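Local coordinates for protein triacylglycerol lipase (PDB 5AH1) that hydrolyses ester bonds as a zinc-binding lipase of the alpha/beta-hydrolase fold and also attacks synthetic polyesters, at residues A[106-109]-A[110-114]; A[287-290]-A[291-295]; A[441-444]-A[445-448]. All coordinates share one frame; numbering follows the deposited sequence.

Contact 1: residues A[106-109]-A[110-114]; sequences LQEK and LNASG
The carbonyl oxygen of Gln-107 receives two N-H groups from Asn-111, one turn further along the helix. The backbone bond, Asn-111 N to Gln-107 O, is 3.0 Å long and nearly straight at 173°. The side-chain amide adds a second bond from Asn-111 ND2 to Gln-107 O at 2.9 Å, weak and strongly bent. What brings ND2 back over this turn is the first torsion of Asn-111, which sets CG beside its own backbone N (chi1 -76°). Gln-107 runs out extended, and its CG passes 3.5 Å from Asn-111 ND2. The two amide planes stand 81° apart, yet they share a water that accepts from Gln-107 NE2 at 3.0 Å and, weakly, from Asn-111 ND2. The stronger polar partners lie beyond the helix: Gln-107 OE1 bonds to Thr-119 OG1 and Asn-111 ND2 to Thr-117 O, tying this flank to strand 117-120.

The helix ends at Ser-113, the first residue to leave helical phi/psi. Ser-113 OG stands 2.9 Å from Lys-109 O and 3.1 Å from Leu-110 O, and its single proton could serve either. Gly-114, with positive phi, is the C-prime residue of a Schellman motif, in which Gly-114 N bonds to Asn-111 O and His-115 N to Leu-110 O.

Helix 106-112 is the crossover of a beta-alpha-beta unit between strands 80-83 and 117-120; Leu-106 and Leu-110 face helix 437-448, packing on Tyr-440 and Ala-444 respectively.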
loop_
_atom_site.group_PDB
_atom_site.type_symbol
_atom_site.label_atom_id
_atom_site.label_comp_id
_atom_site.label_asym_id
_atom_site.label_seq_id
_atom_site.Cartn_x
_atom_site.Cartn_y
_atom_site.Cartn_z
ATOM N N LEU A 106 -10.612 12.269 -2.032
ATOM C CA LEU A 106 -11.283 11.214 -2.796
ATOM C C LEU A 106 -12.390 10.539 -1.993
ATOM O O LEU A 106 -13.453 10.244 -2.550
ATOM C CB LEU A 106 -10.275 10.165 -3.272
ATOM C CG LEU A 106 -9.284 10.588 -4.351
ATOM C CD1 LEU A 106 -8.248 9.510 -4.561
ATOM C CD2 LEU A 106 -10.003 10.892 -5.659
ATOM N N GLN A 107 -12.159 10.317 -0.698
ATOM C CA GLN A 107 -13.198 9.734 0.147
ATOM C C GLN A 107 -14.490 10.561 0.056
ATOM O O GLN A 107 -15.595 10.023 -0.119
ATOM C CB GLN A 107 -12.751 9.647 1.602
ATOM C CG GLN A 107 -13.841 9.139 2.541
ATOM C CD GLN A 107 -13.467 9.235 3.997
ATOM O OE1 GLN A 107 -12.593 8.513 4.473
ATOM N NE2 GLN A 107 -14.106 10.153 4.714
ATOM N N GLU A 108 -14.352 11.876 0.184
ATOM C CA GLU A 108 -15.515 12.757 0.157
ATOM C C GLU A 108 -16.202 12.702 -1.208
ATOM O O GLU A 108 -17.428 12.633 -1.288
ATOM C CB GLU A 108 -15.103 14.194 0.505
ATOM C CG GLU A 108 -16.274 15.133 0.850
ATOM C CD GLU A 108 -16.980 15.715 -0.371
ATOM O OE1 GLU A 108 -16.329 15.895 -1.424
ATOM O OE2 GLU A 108 -18.194 16.011 -0.268
ATOM N N LYS A 109 -15.411 12.718 -2.276
ATOM C CA LYS A 109 -15.960 12.690 -3.631
ATOM C C LYS A 109 -16.710 11.395 -3.891
ATOM O O LYS A 109 -17.775 11.391 -4.515
ATOM C CB LYS A 109 -14.845 12.876 -4.663
ATOM C CG LYS A 109 -14.137 14.215 -4.591
ATOM C CD LYS A 109 -15.088 15.385 -4.732
ATOM C CE LYS A 109 -14.331 16.705 -4.700
ATOM N NZ LYS A 109 -15.237 17.877 -4.857
ATOM N N LEU A 110 -16.163 10.292 -3.410
ATOM C CA LEU A 110 -16.811 9.004 -3.559
ATOM C C LEU A 110 -18.137 8.973 -2.809
ATOM O O LEU A 110 -19.166 8.621 -3.369
ATOM C CB LEU A 110 -15.876 7.903 -3.061
ATOM C CG LEU A 110 -14.752 7.560 -4.034
ATOM C CD1 LEU A 110 -13.583 6.853 -3.335
ATOM C CD2 LEU A 110 -15.311 6.707 -5.167
ATOM N N ASN A 111 -18.129 9.370 -1.546
ATOM C CA ASN A 111 -19.371 9.403 -0.786
ATOM C C ASN A 111 -20.404 10.332 -1.409
ATOM O O ASN A 111 -21.593 10.007 -1.451
ATOM C CB ASN A 111 -19.112 9.781 0.668
ATOM C CG ASN A 111 -18.516 8.633 1.459
ATOM O OD1 ASN A 111 -19.167 7.623 1.676
ATOM N ND2 ASN A 111 -17.281 8.779 1.887
ATOM N N ALA A 112 -19.960 11.472 -1.920
ATOM C CA ALA A 112 -20.889 12.445 -2.501
ATOM C C ALA A 112 -21.574 11.905 -3.759
ATOM O O ALA A 112 -22.688 12.323 -4.102
ATOM C CB ALA A 112 -20.161 13.746 -2.808
ATOM N N SER A 113 -20.913 10.981 -4.446
ATOM C CA SER A 113 -21.450 10.399 -5.669
ATOM C C SER A 113 -22.097 9.034 -5.433
ATOM O O SER A 113 -22.358 8.300 -6.380
ATOM C CB SER A 113 -20.374 10.328 -6.761
ATOM O OG SER A 113 -19.200 9.666 -6.323
ATOM N N GLY A 114 -22.370 8.714 -4.170
ATOM C CA GLY A 114 -23.149 7.536 -3.839
ATOM C C GLY A 114 -22.350 6.259 -3.624
ATOM O O GLY A 114 -22.924 5.166 -3.654
HETATM O O HOH W 1 -16.285 11.599 3.289
#

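Contact 2: residues A[287-290]-A[291-295]; sequences YIER and VLDSN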
loop_
_atom_site.group_PDB
_atom_site.type_symbol
_atom_site.label_atom_id
_atom_site.label_comp_id
_atom_site.label_asym_id
_atom_site.label_seq_id
_atom_site.Cartn_x
_atom_site.Cartn_y
_atom_site.Cartn_z
ATOM N N TYR A 287 12.483 13.208 17.856
ATOM C CA TYR A 287 11.749 11.948 17.722
ATOM C C TYR A 287 12.113 11.252 16.416
ATOM O O TYR A 287 12.413 10.059 16.413
ATOM C CB TYR A 287 10.262 12.282 17.804
ATOM C CG TYR A 287 9.263 11.267 17.287
ATOM C CD1 TYR A 287 9.178 9.979 17.807
ATOM C CD2 TYR A 287 8.343 11.625 16.314
ATOM C CE1 TYR A 287 8.223 9.064 17.332
ATOM C CE2 TYR A 287 7.386 10.732 15.843
ATOM C CZ TYR A 287 7.323 9.450 16.349
ATOM O OH TYR A 287 6.363 8.573 15.879
ATOM N N ILE A 288 12.131 12.004 15.320
ATOM C CA ILE A 288 12.511 11.438 14.028
ATOM C C ILE A 288 13.954 10.919 14.025
ATOM O O ILE A 288 14.231 9.822 13.527
ATOM C CB ILE A 288 12.292 12.467 12.881
ATOM C CG1 ILE A 288 10.798 12.789 12.712
ATOM C CG2 ILE A 288 12.889 11.960 11.572
ATOM C CD1 ILE A 288 9.862 11.612 12.611
ATOM N N GLU A 289 14.874 11.698 14.580
ATOM C CA GLU A 289 16.265 11.271 14.636
ATOM C C GLU A 289 16.396 9.988 15.459
ATOM O O GLU A 289 17.145 9.072 15.101
ATOM C CB GLU A 289 17.131 12.388 15.223
ATOM C CG GLU A 289 18.622 12.109 15.177
ATOM C CD GLU A 289 19.455 13.366 15.341
ATOM O OE1 GLU A 289 18.914 14.393 15.810
ATOM O OE2 GLU A 289 20.657 13.325 14.993
ATOM N N ARG A 290 15.672 9.929 16.571
ATOM C CA ARG A 290 15.724 8.767 17.441
ATOM C C ARG A 290 15.182 7.518 16.736
ATOM O O ARG A 290 15.791 6.447 16.810
ATOM C CB ARG A 290 14.978 9.059 18.743
ATOM C CG ARG A 290 15.151 8.004 19.802
ATOM C CD ARG A 290 14.660 8.503 21.151
ATOM N NE ARG A 290 13.287 8.989 21.116
ATOM C CZ ARG A 290 12.204 8.220 21.248
ATOM N NH1 ARG A 290 12.308 6.905 21.418
ATOM N NH2 ARG A 290 10.999 8.776 21.212
ATOM N N VAL A 291 14.070 7.658 16.019
ATOM C CA VAL A 291 13.531 6.542 15.254
ATOM C C VAL A 291 14.496 6.123 14.136
ATOM O O VAL A 291 14.753 4.933 13.949
ATOM C CB VAL A 291 12.137 6.873 14.699
ATOM C CG1 VAL A 291 11.655 5.795 13.756
ATOM C CG2 VAL A 291 11.150 7.037 15.849
ATOM N N LEU A 292 15.049 7.087 13.402
ATOM C CA LEU A 292 16.021 6.757 12.355
ATOM C C LEU A 292 17.240 6.011 12.865
ATOM O O LEU A 292 17.777 5.143 12.168
ATOM C CB LEU A 292 16.477 8.015 11.626
ATOM C CG LEU A 292 15.452 8.563 10.644
ATOM C CD1 LEU A 292 15.907 9.915 10.141
ATOM C CD2 LEU A 292 15.245 7.597 9.463
ATOM N N ASP A 293 17.670 6.345 14.077
ATOM C CA ASP A 293 18.861 5.749 14.674
ATOM C C ASP A 293 18.571 4.450 15.415
ATOM O O ASP A 293 19.484 3.826 15.959
ATOM C CB ASP A 293 19.507 6.729 15.657
ATOM C CG ASP A 293 20.208 7.877 14.968
ATOM O OD1 ASP A 293 20.290 7.889 13.721
ATOM O OD2 ASP A 293 20.693 8.773 15.685
ATOM N N SER A 294 17.310 4.033 15.431
ATOM C CA SER A 294 16.922 2.804 16.126
ATOM C C SER A 294 17.559 1.568 15.517
ATOM O O SER A 294 17.760 1.494 14.302
ATOM C CB SER A 294 15.401 2.641 16.071
ATOM O OG SER A 294 14.985 1.401 16.643
ATOM N N ASN A 295 17.833 0.584 16.366
ATOM C CA ASN A 295 18.317 -0.706 15.902
ATOM C C ASN A 295 17.281 -1.480 15.097
ATOM O O ASN A 295 17.602 -2.486 14.471
ATOM C CB ASN A 295 18.806 -1.570 17.082
ATOM C CG ASN A 295 17.692 -1.944 18.044
ATOM O OD1 ASN A 295 16.777 -1.157 18.277
ATOM N ND2 ASN A 295 17.758 -3.154 18.601
HETATM O O HOH W 2 19.197 9.996 12.737
#
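The last turn of helix 284-292 and the bend that follows it make up this contact, in which Val-291, Leu-292 and Asp-293 each lie against the residue four positions earlier. Tyr-287 and Val-291 run side by side in the same direction, and Val-291 CG2 comes obliquely to the ring, 3.9 Å from Tyr-287 CE1. That methyl lies on the ring's side because it is set beside the backbone N of Val-291, while CG1 is anti to that N. Ile-288 and Leu-292 instead cross at a slant, with Ile-288 CG2 3.9 Å from Leu-292 CD1; both side chains also pack on Phe-250 of helix 242-257.

Of the backbone bonds, Leu-292 N to Ile-288 O is close to straight at 169°, whereas the next, Asp-293 N to Glu-289 O, bends to 142°, and Asp-293 N makes an additional weak bond to Arg-290 O. Ser-294 then precedes the turn into helix 296-299, and its OG caps the backbone N of Ile-296.

Glu-289 and Asp-293 lie alongside each other, their carboxylate planes 66° apart. Glu-289 OE2 and Asp-293 OD2 remain 4.6 Å apart, a like-charge proximity probably eased by salt bridges from Arg-285 to Glu-289 and from Lys-243 to Asp-293. A water donates to Asp-293 OD1 at 2.6 Å and to Glu-289 O at 3.3 Å, joining the carboxylate to the turn behind it.

Contact 3: residues A[441-444]-A[445-448]; sequences MDYA and SFLS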
loop_
_atom_site.group_PDB
_atom_site.type_symbol
_atom_site.label_atom_id
_atom_site.label_comp_id
_atom_site.label_asym_id
_atom_site.label_seq_id
_atom_site.Cartn_x
_atom_site.Cartn_y
_atom_site.Cartn_z
ATOM N N MET A 441 -14.248 7.105 -8.965
ATOM C CA MET A 441 -15.706 6.998 -8.974
ATOM C C MET A 441 -16.165 5.896 -9.935
ATOM O O MET A 441 -17.056 5.105 -9.606
ATOM C CB MET A 441 -16.335 8.358 -9.288
ATOM C CG MET A 441 -16.165 9.320 -8.090
ATOM S SD MET A 441 -16.872 10.935 -8.266
ATOM C CE MET A 441 -15.742 11.619 -9.444
ATOM N N ASP A 442 -15.539 5.831 -11.108
ATOM C CA ASP A 442 -15.847 4.777 -12.060
ATOM C C ASP A 442 -15.451 3.410 -11.528
ATOM O O ASP A 442 -16.140 2.430 -11.782
ATOM C CB ASP A 442 -15.173 5.036 -13.414
ATOM C CG ASP A 442 -15.866 6.128 -14.214
ATOM O OD1 ASP A 442 -16.980 6.551 -13.831
ATOM O OD2 ASP A 442 -15.283 6.562 -15.231
ATOM N N TYR A 443 -14.348 3.326 -10.784
ATOM C CA TYR A 443 -13.948 2.038 -10.229
ATOM C C TYR A 443 -14.927 1.596 -9.153
ATOM O O TYR A 443 -15.263 0.418 -9.067
ATOM C CB TYR A 443 -12.536 2.079 -9.650
ATOM C CG TYR A 443 -11.932 0.721 -9.351
ATOM C CD1 TYR A 443 -12.197 -0.388 -10.148
ATOM C CD2 TYR A 443 -11.051 0.557 -8.296
ATOM C CE1 TYR A 443 -11.621 -1.608 -9.894
ATOM C CE2 TYR A 443 -10.468 -0.667 -8.044
ATOM C CZ TYR A 443 -10.754 -1.742 -8.841
ATOM O OH TYR A 443 -10.159 -2.973 -8.633
ATOM N N ALA A 444 -15.386 2.539 -8.332
ATOM C CA ALA A 444 -16.368 2.202 -7.302
ATOM C C ALA A 444 -17.627 1.653 -7.965
ATOM O O ALA A 444 -18.199 0.679 -7.493
ATOM C CB ALA A 444 -16.712 3.410 -6.448
ATOM N N SER A 445 -18.064 2.301 -9.039
ATOM C CA SER A 445 -19.228 1.823 -9.793
ATOM C C SER A 445 -18.972 0.396 -10.303
ATOM O O SER A 445 -19.821 -0.494 -10.162
ATOM C CB SER A 445 -19.551 2.752 -10.962
ATOM O OG SER A 445 -20.015 4.015 -10.507
ATOM N N PHE A 446 -17.792 0.174 -10.880
ATOM C CA PHE A 446 -17.398 -1.134 -11.386
ATOM C C PHE A 446 -17.535 -2.179 -10.272
ATOM O O PHE A 446 -18.176 -3.212 -10.459
ATOM C CB PHE A 446 -15.961 -1.029 -11.932
ATOM C CG PHE A 446 -15.390 -2.315 -12.503
ATOM C CD1 PHE A 446 -14.820 -3.270 -11.678
ATOM C CD2 PHE A 446 -15.381 -2.536 -13.871
ATOM C CE1 PHE A 446 -14.270 -4.433 -12.200
ATOM C CE2 PHE A 446 -14.830 -3.693 -14.396
ATOM C CZ PHE A 446 -14.271 -4.641 -13.564
ATOM N N LEU A 447 -16.937 -1.909 -9.109
ATOM C CA LEU A 447 -16.953 -2.866 -8.008
ATOM C C LEU A 447 -18.369 -3.194 -7.508
ATOM O O LEU A 447 -18.644 -4.311 -7.035
ATOM C CB LEU A 447 -16.083 -2.356 -6.854
ATOM C CG LEU A 447 -14.580 -2.282 -7.144
ATOM C CD1 LEU A 447 -13.864 -1.586 -5.991
ATOM C CD2 LEU A 447 -13.971 -3.661 -7.372
ATOM N N SER A 448 -19.277 -2.226 -7.607
ATOM C CA SER A 448 -20.658 -2.421 -7.153
ATOM C C SER A 448 -21.428 -3.470 -7.975
ATOM O O SER A 448 -22.466 -3.961 -7.531
ATOM C CB SER A 448 -21.433 -1.099 -7.187
ATOM O OG SER A 448 -21.913 -0.803 -8.488
HETATM O O HOH W 3 -19.232 6.150 -12.171
#
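Leu-447 packs on the ring of Tyr-443, one helical turn before it, and can be followed outward from its CB. Leu-447 CB lies 3.6 Å from Tyr-443 O, the carbonyl to which Leu-447 N also bonds. Leu-447 CG, turned beside the backbone N (chi1 -67°), is 3.4 Å from the same oxygen. At the fork the methyls divide: CD1 sits over one face of the Tyr-443 ring, 4.1 Å from its centroid and 12° off the normal, a CH-pi contact, while CD2 meets Tyr-443 CE1 at 4.0 Å. Phe-446 CD1 reaches that same CE1 obliquely, also at 4.0 Å. The tyrosine hydroxyl bonds to Ser-225 OG and Trp-331 NE1, so the ring is fixed at its far end.

On another flank, in one of two conformers of Ser-445, a water that donates to Asp-442 OD1 also bonds to Ser-445 OG. Three residues further on, Ser-448 OG donates back to Ser-445 O at 2.7 Å.

Helix 437-448 lays Tyr-443 and Leu-447 on Phe-329 of strand 327-331, with Leu-447 also touching His-177 and Ile-179 of strand 176-181, while Met-441 faces helix 106-112.

In the fold
Along the chain the three contacts follow in series, all within the alpha/beta-hydrolase fold. Contacts 1 and 3 are neighbours, their centres about 11 Å apart: Ser-113 OG packs on Met-441 SD at 3.3 Å. Helices from early and late in the chain thus pack together beside the central parallel sheet, one contacting strand 117-120 at its edge, the other strands 176-181 and 327-331 further in. Contact 2 is a separate helical element, its centre about 38 Å from contact 1 and 41 Å from contact 3, across the chain's centre from the latter; no direct touch couples it to either. Its Ser-294 side chain is about 13 Å from the zinc ion.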